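Local coordinates for protein ribose-phosphate pyrophosphokinase (Thermus thermophilus, PDB 7PN0) that catalyses the transfer of a diphosphate group from ATP to ribose 5-phosphate, yielding phosphoribosyl pyrophosphate (PRPP), a precursor for nucleotide synthesis, at residues Leu3-Gly8 with Gln16-Ala21; Glu20-Pro25 with Glu292-Ile297; Pro186-Asp191 with Gly207-Lys212; Ala214-Asp219 with Val228-Ala233. All blocks are in the same frame, centred on the assembly; numbering follows the deposited sequence.

How the contacts relate
Contacts 1 and 4 are buried strand-helix packings, one in each half of the chain, their centres about 34 Å apart and on opposite sides of the chain's centre. Contact 2 adjoins contact 1 and shares helix 12-21 with it, but runs from the core to the surface and brings the last helix, 287-299, onto the N-terminal half. Contact 3, partly buried, reaches the same mixed sheet as contact 4, and the two touch. Aliphatic carbons carry most of each and no hydrogen bond crosses any of them; contacts 2 and 4 have salt bridges beside them, and in contact 3 a lysine nitrogen comes near a proline.

Contact 1. Residues Leu3-Gly8 with Gln16-Ala21; sequences LLIFSG and QAIAEA
No flat group enters the contact of Ile5 with Ile18 and Ala19: what meets across it is aliphatic carbon. The ring of this strand, Phe6, belongs to the other face of the sheet, where it stacks edge-to-face with Tyr43. Strand 3-7 and helix 12-21 form the first strand-helix unit of the N-terminal domain, whose parallel sheet is of the kind found in the phosphoribosyltransferase-like folds; 3-7 is the outermost strand on its side and bonds through its backbone to strand 51-55.

Ile5 divides its two branches between two neighbouring helix residues. Its CG1 stands anti to the backbone N (chi1 175°) and the chain runs on extended, which carries CD1 out to the CG2 methyl of Ile18, while CG2 of Ile5 rests on Ala19 CB at 3.7 Å. The side chains of Ile5 and Ile18 cross at about a right angle. The 3.3 Å between Ile5 CD1 and Ile18 CG2 is shorter than usual for two carbons, but Ile5 was modelled in two conformers, and the apparent tightness is doubtful. Helix 287-299 lies alongside helix 12-21 on the same face of the sheet: Ile18, besides meeting Ile5, touches Phe290, and Ala17 and Ala21 touch Ala287 and Ala291.

No polar atom takes part across the contact. Nearby, Gln16 NE2 makes a weak, bent bond of 3.0 Å to Glu20 OE1 one turn along, and at the strand end Ser7 OG donates to Gly8 O at 2.7 Å, tilted 20° from the carbonyl plane.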
loop_
_atom_site.group_PDB
_atom_site.type_symbol
_atom_site.label_atom_id
_atom_site.label_comp_id
_atom_site.label_asym_id
_atom_site.label_seq_id
_atom_site.Cartn_x
_atom_site.Cartn_y
_atom_site.Cartn_z
ATOM N N LEU A 3 -16.664 10.005 21.860
ATOM C CA LEU A 3 -16.453 8.566 22.071
ATOM C C LEU A 3 -17.765 7.833 21.748
ATOM O O LEU A 3 -18.780 8.112 22.368
ATOM C CB LEU A 3 -16.024 8.411 23.529
ATOM C CG LEU A 3 -15.877 6.980 24.039
ATOM C CD1 LEU A 3 -14.968 6.159 23.147
ATOM C CD2 LEU A 3 -15.329 7.003 25.462
ATOM N N LEU A 4 -17.750 6.880 20.836
ATOM C CA LEU A 4 -18.948 6.185 20.347
ATOM C C LEU A 4 -18.697 4.682 20.371
ATOM O O LEU A 4 -17.651 4.203 19.859
ATOM C CB LEU A 4 -19.246 6.663 18.936
ATOM C CG LEU A 4 -19.546 8.163 18.767
ATOM C CD1 LEU A 4 -19.873 8.458 17.311
ATOM C CD2 LEU A 4 -20.734 8.590 19.627
ATOM N N ILE A 5 -19.634 3.931 20.938
ATOM C CA ILE A 5 -19.442 2.470 21.060
ATOM C C ILE A 5 -20.617 1.792 20.370
ATOM O O ILE A 5 -21.760 2.286 20.503
ATOM C CB ILE A 5 -19.186 2.057 22.525
ATOM C CG1 ILE A 5 -19.108 0.547 22.689
ATOM C CG2 ILE A 5 -20.141 2.697 23.517
ATOM C CD1 ILE A 5 -18.267 0.137 23.873
ATOM N N PHE A 6 -20.303 0.779 19.558
ATOM C CA PHE A 6 -21.280 -0.060 18.828
ATOM C C PHE A 6 -20.961 -1.526 19.045
ATOM O O PHE A 6 -19.852 -1.854 19.484
ATOM C CB PHE A 6 -21.263 0.270 17.335
ATOM C CG PHE A 6 -21.469 1.733 17.043
ATOM C CD1 PHE A 6 -20.404 2.609 17.014
ATOM C CD2 PHE A 6 -22.736 2.223 16.766
ATOM C CE1 PHE A 6 -20.612 3.961 16.769
ATOM C CE2 PHE A 6 -22.920 3.557 16.470
ATOM C CZ PHE A 6 -21.873 4.429 16.503
ATOM N N SER A 7 -21.902 -2.395 18.668
ATOM C CA SER A 7 -21.814 -3.854 18.892
ATOM C C SER A 7 -22.248 -4.541 17.610
ATOM O O SER A 7 -23.183 -4.059 16.958
ATOM C CB SER A 7 -22.651 -4.280 20.073
ATOM O OG SER A 7 -22.592 -5.685 20.308
ATOM N N GLY A 8 -21.584 -5.631 17.277
ATOM C CA GLY A 8 -22.148 -6.634 16.371
ATOM C C GLY A 8 -23.101 -7.535 17.131
ATOM O O GLY A 8 -23.499 -7.142 18.253
ATOM N N GLN A 16 -22.981 -3.627 25.709
ATOM C CA GLN A 16 -23.933 -2.808 26.489
ATOM C C GLN A 16 -23.328 -2.506 27.858
ATOM O O GLN A 16 -23.396 -1.347 28.287
ATOM C CB GLN A 16 -25.266 -3.555 26.584
ATOM C CG GLN A 16 -26.364 -2.738 27.241
ATOM C CD GLN A 16 -26.795 -1.594 26.359
ATOM O OE1 GLN A 16 -27.300 -1.798 25.252
ATOM N NE2 GLN A 16 -26.600 -0.381 26.850
ATOM N N ALA A 17 -22.694 -3.486 28.497
ATOM C CA ALA A 17 -22.123 -3.304 29.850
ATOM C C ALA A 17 -20.909 -2.356 29.769
ATOM O O ALA A 17 -20.716 -1.514 30.656
ATOM C CB ALA A 17 -21.788 -4.652 30.453
ATOM N N ILE A 18 -20.102 -2.491 28.719
ATOM C CA ILE A 18 -18.970 -1.566 28.466
ATOM C C ILE A 18 -19.504 -0.131 28.327
ATOM O O ILE A 18 -18.955 0.757 29.011
ATOM C CB ILE A 18 -18.170 -2.013 27.235
ATOM C CG1 ILE A 18 -17.458 -3.351 27.486
ATOM C CG2 ILE A 18 -17.217 -0.897 26.869
ATOM C CD1 ILE A 18 -16.875 -4.023 26.253
ATOM N N ALA A 19 -20.485 0.123 27.452
ATOM C CA ALA A 19 -21.061 1.473 27.250
ATOM C C ALA A 19 -21.562 2.039 28.596
ATOM O O ALA A 19 -21.287 3.201 28.911
ATOM C CB ALA A 19 -22.193 1.431 26.281
ATOM N N GLU A 20 -22.322 1.230 29.330
ATOM C CA GLU A 20 -22.926 1.632 30.627
ATOM C C GLU A 20 -21.811 2.011 31.601
ATOM O O GLU A 20 -21.940 3.094 32.196
ATOM C CB GLU A 20 -23.884 0.535 31.099
ATOM C CG GLU A 20 -25.195 0.548 30.320
ATOM C CD GLU A 20 -26.151 -0.635 30.489
ATOM O OE1 GLU A 20 -27.222 -0.621 29.823
ATOM O OE2 GLU A 20 -25.849 -1.571 31.292
ATOM N N ALA A 21 -20.709 1.249 31.654
ATOM C CA ALA A 21 -19.557 1.500 32.536
ATOM C C ALA A 21 -18.883 2.804 32.100
ATOM O O ALA A 21 -18.330 3.460 32.967
ATOM C CB ALA A 21 -18.593 0.344 32.539
#

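Contact 2. Residues Glu20-Pro25 with Glu292-Ile297; sequences EALGLP and EAIWRI
Following Glu20 and Ala21 of helix 12-21, Leu22 is the residue that reaches across to Ile294 and Trp295, one methyl to each. With CG beside the backbone N (chi1 -69°), its branched end comes nearer the opposing helix than its first bond would suggest. CD1 meets Ile294 CG2 at 4.1 Å, the two side chains crossing at about a right angle. CD2 lies 3.9 Å from Trp295 CB, so it is the root of the tryptophan, more than the indole itself, that takes the contact.

Gly23 then reverses the chain in a Schellman motif: its phi is positive (73°), Gly23 N bonds to Glu20 O at 2.8 Å, and Leu24 N probably bonds to Ala19 O at 2.9 Å. The turn directs Leu24 back toward the sheet, where Leu24 CD1 packs on Leu3 CG at 3.7 Å. Leu3 also touches Ile294 and Trp295. Here the last helix, 287-299, comes back from the C-terminal half of the chain onto the N-terminal domain, packing beside helix 12-21 and over the parallel sheet, with Ala293, Ile294 and Ile297 all lying on Leu124; Ile297 also packs on Arg48 of the second subunit.

On a side of helix 287-299 turned from Leu22, next to the 301-306 loop, Glu292 and Arg296 form a salt bridge one turn apart. Arg296 NE donates to Glu292 OE2 at 2.9 Å, nearly straight at 171°; the oxygen uses its anti lone pair and sits in the guanidinium plane. Arg296 NH1 has a further bond to Ser302 O.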
loop_
_atom_site.group_PDB
_atom_site.type_symbol
_atom_site.label_atom_id
_atom_site.label_comp_id
_atom_site.label_asym_id
_atom_site.label_seq_id
_atom_site.Cartn_x
_atom_site.Cartn_y
_atom_site.Cartn_z
ATOM N N GLU A 20 -22.322 1.230 29.330
ATOM C CA GLU A 20 -22.926 1.632 30.627
ATOM C C GLU A 20 -21.811 2.011 31.601
ATOM O O GLU A 20 -21.940 3.094 32.196
ATOM C CB GLU A 20 -23.884 0.535 31.099
ATOM C CG GLU A 20 -25.195 0.548 30.320
ATOM C CD GLU A 20 -26.151 -0.635 30.489
ATOM O OE1 GLU A 20 -27.222 -0.621 29.823
ATOM O OE2 GLU A 20 -25.849 -1.571 31.292
ATOM N N ALA A 21 -20.709 1.249 31.654
ATOM C CA ALA A 21 -19.557 1.500 32.536
ATOM C C ALA A 21 -18.883 2.804 32.100
ATOM O O ALA A 21 -18.330 3.460 32.967
ATOM C CB ALA A 21 -18.593 0.344 32.539
ATOM N N LEU A 22 -18.997 3.213 30.826
ATOM C CA LEU A 22 -18.432 4.516 30.343
ATOM C C LEU A 22 -19.444 5.649 30.609
ATOM O O LEU A 22 -19.121 6.765 30.307
ATOM C CB LEU A 22 -18.140 4.408 28.834
ATOM C CG LEU A 22 -16.999 3.475 28.416
ATOM C CD1 LEU A 22 -17.084 3.158 26.949
ATOM C CD2 LEU A 22 -15.663 4.086 28.737
ATOM N N GLY A 23 -20.672 5.352 31.046
ATOM C CA GLY A 23 -21.757 6.337 31.206
ATOM C C GLY A 23 -22.307 6.781 29.862
ATOM O O GLY A 23 -22.802 7.927 29.768
ATOM N N LEU A 24 -22.254 5.905 28.855
ATOM C CA LEU A 24 -22.611 6.243 27.452
ATOM C C LEU A 24 -23.683 5.285 26.985
ATOM O O LEU A 24 -23.773 4.177 27.472
ATOM C CB LEU A 24 -21.370 6.115 26.565
ATOM C CG LEU A 24 -20.290 7.151 26.798
ATOM C CD1 LEU A 24 -19.085 6.894 25.882
ATOM C CD2 LEU A 24 -20.832 8.541 26.570
ATOM N N PRO A 25 -24.539 5.671 26.030
ATOM C CA PRO A 25 -25.479 4.724 25.460
ATOM C C PRO A 25 -24.720 3.820 24.478
ATOM O O PRO A 25 -23.658 4.195 24.008
ATOM C CB PRO A 25 -26.485 5.681 24.793
ATOM C CG PRO A 25 -25.612 6.813 24.316
ATOM C CD PRO A 25 -24.642 7.013 25.454
ATOM N N GLU A 292 -12.583 0.740 30.957
ATOM C CA GLU A 292 -11.442 1.545 31.428
ATOM C C GLU A 292 -10.413 1.650 30.297
ATOM O O GLU A 292 -9.873 2.736 30.116
ATOM C CB GLU A 292 -10.817 0.963 32.694
ATOM C CG GLU A 292 -9.835 1.907 33.369
ATOM C CD GLU A 292 -10.397 3.293 33.644
ATOM O OE1 GLU A 292 -11.583 3.375 34.013
ATOM O OE2 GLU A 292 -9.659 4.298 33.442
ATOM N N ALA A 293 -10.088 0.536 29.624
ATOM C CA ALA A 293 -9.117 0.560 28.501
ATOM C C ALA A 293 -9.624 1.518 27.407
ATOM O O ALA A 293 -8.856 2.382 26.923
ATOM C CB ALA A 293 -8.915 -0.858 28.008
ATOM N N ILE A 294 -10.893 1.410 27.035
ATOM C CA ILE A 294 -11.470 2.267 25.968
ATOM C C ILE A 294 -11.354 3.717 26.434
ATOM O O ILE A 294 -10.897 4.560 25.627
ATOM C CB ILE A 294 -12.888 1.825 25.574
ATOM C CG1 ILE A 294 -12.851 0.486 24.833
ATOM C CG2 ILE A 294 -13.601 2.886 24.769
ATOM C CD1 ILE A 294 -14.198 -0.202 24.726
ATOM N N TRP A 295 -11.732 4.009 27.686
ATOM C CA TRP A 295 -11.644 5.392 28.232
ATOM C C TRP A 295 -10.206 5.907 28.044
ATOM O O TRP A 295 -10.003 7.030 27.533
ATOM C CB TRP A 295 -12.110 5.422 29.695
ATOM C CG TRP A 295 -12.050 6.807 30.261
ATOM C CD1 TRP A 295 -11.244 7.261 31.264
ATOM C CD2 TRP A 295 -12.828 7.931 29.820
ATOM N NE1 TRP A 295 -11.485 8.588 31.492
ATOM C CE2 TRP A 295 -12.416 9.039 30.594
ATOM C CE3 TRP A 295 -13.792 8.124 28.814
ATOM C CZ2 TRP A 295 -12.953 10.314 30.398
ATOM C CZ3 TRP A 295 -14.311 9.389 28.611
ATOM C CH2 TRP A 295 -13.905 10.463 29.409
ATOM N N ARG A 296 -9.225 5.075 28.352
ATOM C CA ARG A 296 -7.805 5.486 28.330
ATOM C C ARG A 296 -7.307 5.580 26.884
ATOM O O ARG A 296 -6.591 6.528 26.587
ATOM C CB ARG A 296 -6.999 4.492 29.143
ATOM C CG ARG A 296 -7.323 4.635 30.609
ATOM C CD ARG A 296 -6.385 3.869 31.462
ATOM N NE ARG A 296 -6.881 3.928 32.837
ATOM C CZ ARG A 296 -6.125 3.723 33.888
ATOM N NH1 ARG A 296 -4.847 3.449 33.729
ATOM N NH2 ARG A 296 -6.645 3.784 35.097
ATOM N N ILE A 297 -7.729 4.687 26.000
ATOM C CA ILE A 297 -7.375 4.823 24.555
ATOM C C ILE A 297 -7.879 6.176 24.040
ATOM O O ILE A 297 -7.130 6.866 23.385
ATOM C CB ILE A 297 -7.963 3.647 23.747
ATOM C CG1 ILE A 297 -7.278 2.336 24.094
ATOM C CG2 ILE A 297 -7.871 3.914 22.263
ATOM C CD1 ILE A 297 -8.070 1.079 23.801
#

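Contact 3. Residues Pro186-Asp191 with Gly207-Lys212; sequences PLAFID and GEVEGK
Ala188 makes the close part of this contact, its single methyl set between the backbone of Gly207 and a branch of Val209. Ala188 CB lies 4.1 Å from Gly207 CA, and the CA atoms of these two residues are only 4.5 Å apart, a spacing possible because glycine puts no side chain between the two segments. The same methyl stands 4.1 Å from CG1 of Val209, which its first torsion (chi1 -56°) sets beside the backbone N. Ala188 and Val209 are buried, and both also rest on strand 163-167.

Toward solvent the fit loosens. Pro186, which is exposed, comes near Lys212, Pro186 CG to Lys212 NZ at 4.3 Å; the lysine chain, bent at chi2 (-107°), brings just its NZ near the proline ring. Between Val209 and Lys212 the chain makes a type II turn, closed by a 2.9 Å bond from Lys212 N to Val209 O, with Gly211 at its third position in positive phi.

Strands 187-194 and 200-206 form an antiparallel hairpin at the edge of the mixed sheet, and the 207-212 loop carries the chain from there toward strand 213-218. Val209 and Ile190 meet Ala237 just beyond helix 225-236. On the opposite face Leu187 and Phe189 touch helix 173-183, and Phe189 stacks edge-to-face with Phe189 of the third subunit.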
loop_
_atom_site.group_PDB
_atom_site.type_symbol
_atom_site.label_atom_id
_atom_site.label_comp_id
_atom_site.label_asym_id
_atom_site.label_seq_id
_atom_site.Cartn_x
_atom_site.Cartn_y
_atom_site.Cartn_z
ATOM N N PRO A 186 2.375 -22.591 45.774
ATOM C CA PRO A 186 3.308 -23.452 45.075
ATOM C C PRO A 186 2.751 -23.765 43.684
ATOM O O PRO A 186 1.556 -23.673 43.487
ATOM C CB PRO A 186 3.379 -24.725 45.944
ATOM C CG PRO A 186 2.064 -24.741 46.711
ATOM C CD PRO A 186 1.689 -23.279 46.884
ATOM N N LEU A 187 3.644 -24.121 42.767
ATOM C CA LEU A 187 3.328 -24.501 41.367
ATOM C C LEU A 187 3.677 -25.967 41.197
ATOM O O LEU A 187 4.760 -26.346 41.617
ATOM C CB LEU A 187 4.118 -23.607 40.411
ATOM C CG LEU A 187 3.873 -23.821 38.924
ATOM C CD1 LEU A 187 2.435 -23.537 38.548
ATOM C CD2 LEU A 187 4.816 -22.950 38.102
ATOM N N ALA A 188 2.762 -26.777 40.680
ATOM C CA ALA A 188 3.018 -28.205 40.417
ATOM C C ALA A 188 2.823 -28.442 38.928
ATOM O O ALA A 188 2.183 -27.601 38.282
ATOM C CB ALA A 188 2.103 -29.068 41.241
ATOM N N PHE A 189 3.329 -29.565 38.431
ATOM C CA PHE A 189 3.147 -30.011 37.035
ATOM C C PHE A 189 2.628 -31.442 37.067
ATOM O O PHE A 189 3.221 -32.291 37.781
ATOM C CB PHE A 189 4.455 -29.866 36.245
ATOM C CG PHE A 189 4.289 -30.206 34.786
ATOM C CD1 PHE A 189 4.363 -31.509 34.338
ATOM C CD2 PHE A 189 3.969 -29.216 33.879
ATOM C CE1 PHE A 189 4.124 -31.817 33.004
ATOM C CE2 PHE A 189 3.749 -29.522 32.542
ATOM C CZ PHE A 189 3.808 -30.824 32.111
ATOM N N ILE A 190 1.629 -31.752 36.254
ATOM C CA ILE A 190 1.131 -33.147 36.157
ATOM C C ILE A 190 1.249 -33.595 34.696
ATOM O O ILE A 190 0.585 -33.037 33.805
ATOM C CB ILE A 190 -0.261 -33.293 36.815
ATOM C CG1 ILE A 190 -0.653 -34.768 36.988
ATOM C CG2 ILE A 190 -1.338 -32.496 36.074
ATOM C CD1 ILE A 190 -1.813 -35.011 37.983
ATOM N N ASP A 191 2.215 -34.477 34.446
ATOM C CA ASP A 191 2.423 -35.127 33.129
ATOM C C ASP A 191 1.427 -36.285 33.088
ATOM O O ASP A 191 1.574 -37.215 33.918
ATOM C CB ASP A 191 3.892 -35.539 32.951
ATOM C CG ASP A 191 4.194 -36.234 31.631
ATOM O OD1 ASP A 191 3.651 -35.814 30.588
ATOM O OD2 ASP A 191 4.962 -37.196 31.657
ATOM N N GLY A 207 6.078 -31.315 42.320
ATOM C CA GLY A 207 5.294 -30.637 43.369
ATOM C C GLY A 207 4.342 -31.616 44.029
ATOM O O GLY A 207 4.329 -32.818 43.661
ATOM N N GLU A 208 3.551 -31.127 44.976
ATOM C CA GLU A 208 2.590 -31.943 45.751
ATOM C C GLU A 208 1.159 -31.472 45.478
ATOM O O GLU A 208 0.916 -30.246 45.526
ATOM C CB GLU A 208 2.951 -31.836 47.233
ATOM C CG GLU A 208 4.044 -32.809 47.645
ATOM C CD GLU A 208 5.209 -32.161 48.378
ATOM O OE1 GLU A 208 5.693 -31.110 47.901
ATOM O OE2 GLU A 208 5.629 -32.706 49.425
ATOM N N VAL A 209 0.240 -32.410 45.248
ATOM C CA VAL A 209 -1.212 -32.080 45.180
ATOM C C VAL A 209 -2.022 -32.908 46.182
ATOM O O VAL A 209 -3.218 -32.601 46.346
ATOM C CB VAL A 209 -1.737 -32.266 43.747
ATOM C CG1 VAL A 209 -0.927 -31.427 42.773
ATOM C CG2 VAL A 209 -1.743 -33.735 43.344
ATOM N N GLU A 210 -1.440 -33.928 46.817
ATOM C CA GLU A 210 -2.269 -34.875 47.605
ATOM C C GLU A 210 -2.955 -34.090 48.727
ATOM O O GLU A 210 -2.240 -33.417 49.480
ATOM C CB GLU A 210 -1.453 -36.042 48.160
ATOM C CG GLU A 210 -2.348 -37.117 48.754
ATOM C CD GLU A 210 -1.611 -38.226 49.472
ATOM O OE1 GLU A 210 -2.274 -39.009 50.178
ATOM O OE2 GLU A 210 -0.372 -38.290 49.341
ATOM N N GLY A 211 -4.295 -34.176 48.800
ATOM C CA GLY A 211 -5.151 -33.506 49.805
ATOM C C GLY A 211 -5.198 -31.995 49.635
ATOM O O GLY A 211 -5.685 -31.279 50.565
ATOM N N LYS A 212 -4.728 -31.483 48.492
ATOM C CA LYS A 212 -4.658 -30.013 48.278
ATOM C C LYS A 212 -5.815 -29.605 47.363
ATOM O O LYS A 212 -6.361 -30.459 46.635
ATOM C CB LYS A 212 -3.292 -29.577 47.731
ATOM C CG LYS A 212 -2.090 -30.094 48.519
ATOM C CD LYS A 212 -1.396 -29.050 49.356
ATOM C CE LYS A 212 -0.306 -28.307 48.609
ATOM N NZ LYS A 212 0.685 -27.698 49.536
#

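Contact 4. Residues Ala214-Asp219 with Val228-Ala233; sequences ALIVDD and VEAVEA
Ile216 pushes its terminal methyl into the angle between Ala230 and Val231 of helix 225-236. CD1 does all the touching, 4.0 Å from Ala230 CB and 4.1 Å from Val231 CG2. Its first torsion (chi1 69°) places CG1 between the backbone N and the carbonyl carbon, and an extended second torsion then sends CD1 out toward the helix; Ile216 and Val231 cross at about a right angle.

Strand 213-218 and this helix form a strand-loop-helix unit of the C-terminal, phosphoribosyltransferase-like domain. In this family the end of this strand and the loop after it carry the acidic motif that binds the ribose phosphate part of PRPP, and the sequence here is consistent with that role. At the strand end Asp219 OD2 is hydrogen-bonded to ND1 of His129, a residue of the ADP pocket.

The contact itself is wholly apolar and buried, with ordinary van der Waals spacing, which implies that within these two segments strand and helix meet by van der Waals contact of Ile216 CD1 alone, with no directional bond, while Glu229, outside it, is paired with Lys192 in a salt bridge.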
loop_
_atom_site.group_PDB
_atom_site.type_symbol
_atom_site.label_atom_id
_atom_site.label_comp_id
_atom_site.label_asym_id
_atom_site.label_seq_id
_atom_site.Cartn_x
_atom_site.Cartn_y
_atom_site.Cartn_z
ATOM N N ALA A 214 -6.403 -28.025 44.198
ATOM C CA ALA A 214 -5.648 -27.756 42.962
ATOM C C ALA A 214 -6.404 -26.695 42.140
ATOM O O ALA A 214 -7.638 -26.832 41.930
ATOM C CB ALA A 214 -5.476 -29.029 42.201
ATOM N N LEU A 215 -5.667 -25.701 41.651
ATOM C CA LEU A 215 -6.183 -24.641 40.764
ATOM C C LEU A 215 -5.596 -24.868 39.358
ATOM O O LEU A 215 -4.368 -24.996 39.255
ATOM C CB LEU A 215 -5.762 -23.286 41.330
ATOM C CG LEU A 215 -6.055 -23.048 42.806
ATOM C CD1 LEU A 215 -5.752 -21.611 43.153
ATOM C CD2 LEU A 215 -7.506 -23.396 43.135
ATOM N N ILE A 216 -6.423 -24.898 38.320
ATOM C CA ILE A 216 -5.898 -24.920 36.916
ATOM C C ILE A 216 -6.396 -23.690 36.164
ATOM O O ILE A 216 -7.542 -23.210 36.405
ATOM C CB ILE A 216 -6.187 -26.238 36.200
ATOM C CG1 ILE A 216 -7.673 -26.432 35.895
ATOM C CG2 ILE A 216 -5.594 -27.390 37.009
ATOM C CD1 ILE A 216 -8.022 -27.750 35.249
ATOM N N VAL A 217 -5.569 -23.180 35.252
ATOM C CA VAL A 217 -5.944 -21.942 34.517
ATOM C C VAL A 217 -5.556 -22.169 33.067
ATOM O O VAL A 217 -4.486 -22.801 32.815
ATOM C CB VAL A 217 -5.317 -20.693 35.154
ATOM C CG1 VAL A 217 -3.784 -20.766 35.200
ATOM C CG2 VAL A 217 -5.796 -19.417 34.479
ATOM N N ASP A 218 -6.400 -21.709 32.155
ATOM C CA ASP A 218 -6.070 -21.770 30.715
ATOM C C ASP A 218 -6.443 -20.450 30.045
ATOM O O ASP A 218 -7.163 -19.640 30.657
ATOM C CB ASP A 218 -6.738 -22.971 30.052
ATOM C CG ASP A 218 -5.928 -23.529 28.881
ATOM O OD1 ASP A 218 -4.763 -23.087 28.698
ATOM O OD2 ASP A 218 -6.450 -24.410 28.174
ATOM N N ASP A 219 -6.002 -20.247 28.806
ATOM C CA ASP A 219 -6.465 -19.060 28.040
ATOM C C ASP A 219 -7.949 -19.259 27.713
ATOM O O ASP A 219 -8.745 -18.282 27.741
ATOM C CB ASP A 219 -5.600 -18.818 26.793
ATOM C CG ASP A 219 -5.576 -19.962 25.796
ATOM O OD1 ASP A 219 -5.407 -21.114 26.241
ATOM O OD2 ASP A 219 -5.730 -19.711 24.556
ATOM N N VAL A 228 -10.946 -31.511 31.539
ATOM C CA VAL A 228 -11.410 -32.865 31.974
ATOM C C VAL A 228 -10.208 -33.765 32.279
ATOM O O VAL A 228 -10.187 -34.381 33.384
ATOM C CB VAL A 228 -12.339 -33.473 30.895
ATOM C CG1 VAL A 228 -12.249 -34.994 30.795
ATOM C CG2 VAL A 228 -13.776 -33.036 31.131
ATOM N N GLU A 229 -9.238 -33.839 31.363
ATOM C CA GLU A 229 -8.047 -34.714 31.500
ATOM C C GLU A 229 -7.270 -34.292 32.739
ATOM O O GLU A 229 -6.822 -35.157 33.497
ATOM C CB GLU A 229 -7.090 -34.568 30.311
ATOM C CG GLU A 229 -7.469 -35.326 29.064
ATOM C CD GLU A 229 -6.339 -35.416 28.039
ATOM O OE1 GLU A 229 -5.170 -35.235 28.430
ATOM O OE2 GLU A 229 -6.623 -35.647 26.854
ATOM N N ALA A 230 -7.045 -32.984 32.906
ATOM C CA ALA A 230 -6.243 -32.460 34.026
ATOM C C ALA A 230 -6.958 -32.810 35.340
ATOM O O ALA A 230 -6.286 -33.255 36.290
ATOM C CB ALA A 230 -6.035 -30.986 33.861
ATOM N N VAL A 231 -8.263 -32.576 35.400
ATOM C CA VAL A 231 -9.049 -32.811 36.648
ATOM C C VAL A 231 -8.977 -34.306 36.977
ATOM O O VAL A 231 -8.756 -34.628 38.166
ATOM C CB VAL A 231 -10.503 -32.326 36.523
ATOM C CG1 VAL A 231 -11.326 -32.733 37.744
ATOM C CG2 VAL A 231 -10.562 -30.821 36.331
ATOM N N GLU A 232 -9.194 -35.177 35.983
ATOM C CA GLU A 232 -9.170 -36.653 36.203
ATOM C C GLU A 232 -7.781 -37.052 36.707
ATOM O O GLU A 232 -7.704 -37.777 37.715
ATOM C CB GLU A 232 -9.517 -37.423 34.925
ATOM C CG GLU A 232 -10.998 -37.471 34.590
ATOM C CD GLU A 232 -11.316 -38.501 33.514
ATOM O OE1 GLU A 232 -10.394 -39.238 33.085
ATOM O OE2 GLU A 232 -12.473 -38.566 33.099
ATOM N N ALA A 233 -6.714 -36.585 36.046
ATOM C CA ALA A 233 -5.312 -36.851 36.444
ATOM C C ALA A 233 -5.096 -36.420 37.898
ATOM O O ALA A 233 -4.422 -37.154 38.635
ATOM C CB ALA A 233 -4.337 -36.136 35.547
#